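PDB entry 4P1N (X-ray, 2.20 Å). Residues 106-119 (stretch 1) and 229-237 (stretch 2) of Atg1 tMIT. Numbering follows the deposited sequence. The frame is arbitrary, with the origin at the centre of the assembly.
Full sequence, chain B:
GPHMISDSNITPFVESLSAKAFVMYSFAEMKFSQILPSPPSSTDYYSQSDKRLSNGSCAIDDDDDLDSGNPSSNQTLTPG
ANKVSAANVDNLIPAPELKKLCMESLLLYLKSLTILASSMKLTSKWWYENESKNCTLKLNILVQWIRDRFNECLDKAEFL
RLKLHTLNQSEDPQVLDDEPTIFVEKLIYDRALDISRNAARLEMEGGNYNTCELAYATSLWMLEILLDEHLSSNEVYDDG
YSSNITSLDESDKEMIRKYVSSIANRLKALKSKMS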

# COMPACT_ATOMS: atom_id res chain seq x y z
N LEU B 106 10.01 14.06 11.29
CA LEU B 106 9.09 13.55 12.28
C LEU B 106 7.71 14.09 12.09
O LEU B 106 6.76 13.33 12.11
CB LEU B 106 9.52 13.96 13.69
CG LEU B 106 9.26 13.02 14.86
CD1 LEU B 106 9.39 13.83 16.16
CD2 LEU B 106 7.98 12.21 14.84
N LEU B 107 7.60 15.41 12.01
CA LEU B 107 6.32 16.07 11.82
C LEU B 107 5.57 15.57 10.58
O LEU B 107 4.34 15.38 10.62
CB LEU B 107 6.52 17.61 11.75
CG LEU B 107 7.05 18.27 13.04
CD1 LEU B 107 7.10 19.78 12.84
CD2 LEU B 107 6.20 17.91 14.24
N LEU B 108 6.30 15.36 9.49
CA LEU B 108 5.72 14.80 8.26
C LEU B 108 5.30 13.37 8.42
O LEU B 108 4.28 12.96 7.86
CB LEU B 108 6.72 14.95 7.09
CG LEU B 108 7.00 16.42 6.75
CD1 LEU B 108 8.14 16.53 5.77
CD2 LEU B 108 5.74 17.13 6.24
N TYR B 109 6.05 12.57 9.18
CA TYR B 109 5.58 11.23 9.46
C TYR B 109 4.32 11.30 10.34
O TYR B 109 3.43 10.47 10.18
CB TYR B 109 6.64 10.34 10.13
CG TYR B 109 7.64 9.80 9.19
CD1 TYR B 109 7.26 9.02 8.09
CD2 TYR B 109 8.97 10.16 9.31
CE1 TYR B 109 8.19 8.56 7.17
CE2 TYR B 109 9.91 9.71 8.37
CZ TYR B 109 9.51 8.93 7.30
OH TYR B 109 10.45 8.49 6.42
N LEU B 110 4.24 12.24 11.27
CA LEU B 110 3.05 12.29 12.14
C LEU B 110 1.82 12.73 11.34
O LEU B 110 0.75 12.26 11.59
CB LEU B 110 3.22 13.22 13.34
CG LEU B 110 4.29 12.85 14.37
CD1 LEU B 110 4.35 13.95 15.43
CD2 LEU B 110 4.00 11.55 15.11
N LYS B 111 1.99 13.61 10.37
CA LYS B 111 0.90 13.94 9.52
C LYS B 111 0.49 12.77 8.64
O LYS B 111 -0.72 12.51 8.46
CB LYS B 111 1.23 15.18 8.69
CG LYS B 111 0.13 15.63 7.75
CD LYS B 111 -1.14 16.08 8.46
CE LYS B 111 -0.96 17.41 9.19
NZ LYS B 111 -2.03 17.49 10.21
N SER B 112 1.47 12.04 8.11
CA SER B 112 1.16 10.78 7.40
C SER B 112 0.32 9.84 8.22
O SER B 112 -0.70 9.30 7.77
CB SER B 112 2.43 10.05 6.92
OG SER B 112 3.25 10.91 6.15
N LEU B 113 0.72 9.64 9.45
CA LEU B 113 -0.04 8.80 10.36
C LEU B 113 -1.48 9.27 10.60
O LEU B 113 -2.39 8.45 10.72
CB LEU B 113 0.68 8.70 11.67
CG LEU B 113 1.91 7.87 11.63
CD1 LEU B 113 2.73 8.17 12.88
CD2 LEU B 113 1.51 6.38 11.59
N THR B 114 -1.72 10.58 10.57
CA THR B 114 -3.07 11.11 10.79
C THR B 114 -3.93 10.73 9.58
O THR B 114 -5.07 10.30 9.71
CB THR B 114 -3.08 12.68 10.97
OG1 THR B 114 -2.52 13.01 12.23
CG2 THR B 114 -4.47 13.25 10.92
N ILE B 115 -3.36 10.85 8.40
CA ILE B 115 -4.10 10.50 7.18
C ILE B 115 -4.35 9.01 7.09
O ILE B 115 -5.46 8.57 6.81
CB ILE B 115 -3.35 11.02 5.94
CG1 ILE B 115 -3.10 12.51 6.09
CG2 ILE B 115 -4.17 10.81 4.68
CD1 ILE B 115 -2.10 13.03 5.06
N LEU B 116 -3.33 8.21 7.40
CA LEU B 116 -3.46 6.77 7.38
C LEU B 116 -4.53 6.33 8.42
O LEU B 116 -5.38 5.49 8.11
CB LEU B 116 -2.08 6.09 7.66
CG LEU B 116 -1.02 6.36 6.55
CD1 LEU B 116 0.38 6.03 7.04
CD2 LEU B 116 -1.32 5.60 5.26
N ALA B 117 -4.45 6.85 9.64
CA ALA B 117 -5.42 6.53 10.71
C ALA B 117 -6.85 6.85 10.30
O ALA B 117 -7.82 6.09 10.56
CB ALA B 117 -5.08 7.31 11.97
N SER B 118 -6.99 8.00 9.68
CA SER B 118 -8.29 8.45 9.22
C SER B 118 -8.89 7.46 8.21
O SER B 118 -10.08 7.19 8.22
CB SER B 118 -8.13 9.83 8.59
OG SER B 118 -9.38 10.26 8.11
N SER B 119 -8.04 6.97 7.31
CA SER B 119 -8.36 5.88 6.39
C SER B 119 -8.88 4.61 7.06
O SER B 119 -9.91 4.03 6.65
CB SER B 119 -7.08 5.53 5.57
OG SER B 119 -7.47 5.46 4.23
N GLU B 229 -10.85 19.38 7.52
CA GLU B 229 -11.06 19.50 8.96
C GLU B 229 -10.58 18.28 9.73
O GLU B 229 -10.03 18.44 10.80
CB GLU B 229 -12.54 19.81 9.30
N HIS B 230 -10.77 17.09 9.20
CA HIS B 230 -10.30 15.88 9.87
C HIS B 230 -8.79 15.66 9.70
O HIS B 230 -8.29 14.72 10.28
CB HIS B 230 -10.99 14.58 9.37
CG HIS B 230 -12.31 14.76 8.68
ND1 HIS B 230 -12.43 14.84 7.30
CD2 HIS B 230 -13.58 14.81 9.16
CE1 HIS B 230 -13.70 14.96 6.98
NE2 HIS B 230 -14.42 14.96 8.09
N LEU B 231 -8.08 16.47 8.89
CA LEU B 231 -6.64 16.26 8.61
C LEU B 231 -5.74 17.46 8.92
O LEU B 231 -4.53 17.29 9.03
CB LEU B 231 -6.44 15.95 7.13
CG LEU B 231 -7.23 14.81 6.52
CD1 LEU B 231 -6.77 14.62 5.07
CD2 LEU B 231 -7.03 13.54 7.33
N SER B 232 -6.33 18.65 9.01
CA SER B 232 -5.60 19.89 9.16
C SER B 232 -5.25 20.19 10.60
O SER B 232 -4.51 21.12 10.86
CB SER B 232 -6.43 21.07 8.65
OG SER B 232 -7.65 21.14 9.36
N SER B 233 -5.77 19.42 11.53
CA SER B 233 -5.36 19.54 12.93
C SER B 233 -3.92 19.12 13.17
O SER B 233 -3.45 18.17 12.57
CB SER B 233 -6.28 18.70 13.80
OG SER B 233 -7.49 19.44 13.96
N ASN B 234 -3.24 19.82 14.09
CA ASN B 234 -1.81 19.66 14.28
C ASN B 234 -1.54 18.65 15.38
O ASN B 234 -1.97 18.82 16.53
CB ASN B 234 -1.16 20.99 14.59
CG ASN B 234 0.36 20.92 14.60
OD1 ASN B 234 0.94 20.04 15.24
ND2 ASN B 234 1.02 21.85 13.90
N GLU B 235 -0.77 17.61 15.03
CA GLU B 235 -0.65 16.51 15.92
C GLU B 235 0.28 16.73 17.13
O GLU B 235 0.34 15.89 17.99
CB GLU B 235 -0.36 15.14 15.24
CG GLU B 235 -0.09 14.81 13.79
CD GLU B 235 -0.61 15.68 12.67
OE1 GLU B 235 -1.60 15.29 11.98
OE2 GLU B 235 0.10 16.68 12.39
N VAL B 236 0.99 17.85 17.21
CA VAL B 236 1.77 18.13 18.41
C VAL B 236 1.02 19.09 19.32
O VAL B 236 1.49 19.36 20.39
CB VAL B 236 3.19 18.65 18.10
CG1 VAL B 236 3.99 17.58 17.34
CG2 VAL B 236 3.17 19.94 17.30
N TYR B 237 -0.13 19.58 18.90
CA TYR B 237 -0.96 20.47 19.75
C TYR B 237 -2.19 19.75 20.24
O TYR B 237 -3.27 19.91 19.69
CB TYR B 237 -1.34 21.75 19.02
CG TYR B 237 -0.13 22.61 18.74
CD1 TYR B 237 0.61 23.16 19.77
CD2 TYR B 237 0.29 22.82 17.45
CE1 TYR B 237 1.74 23.92 19.50
CE2 TYR B 237 1.40 23.57 17.16
CZ TYR B 237 2.11 24.12 18.19
OH TYR B 237 3.20 24.85 17.85
O HOH W 1 2.53 16.80 12.20

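Residues 106-119 form a continuous helical segment, and residues 229-237 pack along one side of it. The polar centre of the contact is Lys-111. Its CA-to-CB bond points sideways, but the side chain bends so that the ammonium group reaches the second stretch. Lys-111 NZ donates to Leu-231 O at 2.8 Å. It also forms a salt bridge with Glu-235, with NZ to OE1 at 2.9 Å and a weak hydrogen bond from NZ to OE2 at 3.2 Å. Ser-233 O lies 2.8 Å from Lys-111 NZ as well. The buried charge of the lysine is thus met by a carboxylate and by backbone oxygen.

Glu-235 is equally well supplied. Its CB points toward the helix. Thr-114 OG1 donates to Glu-235 OE1 in a very short hydrogen bond of 2.5 Å, so OE1 accepts from both Thr-114 and Lys-111. A water donates to Glu-235 OE2 at 2.4 Å and to Leu-107 O at 2.8 Å. Leu-107 O also accepts from Lys-111 N at 3.0 Å within the helix. The water therefore links the carboxylate to a helix carbonyl that is already in use.

Apolar contacts lie at both ends of this polar group. Val-236 CG1 sits 3.8 Å from Leu-107 CD2 and 4.1 Å from Leu-110 CD1. Toward the other end, Leu-231 CD2 lies 4.2 Å from Ile-115 CG1 and 4.1 Å from Ser-118 CB. Leu-231 thus serves twice: its carbonyl accepts from the lysine while its side chain packs on the helix.

The turn that carries Glu-235 is held internally. It is a type I turn from Asn-234 to Tyr-237, closed by Tyr-237 N to Asn-234 O at 3.1 Å. Asn-234 OD1 accepts from Val-236 N at 2.9 Å, with a nearly straight N-H...O angle of 169°.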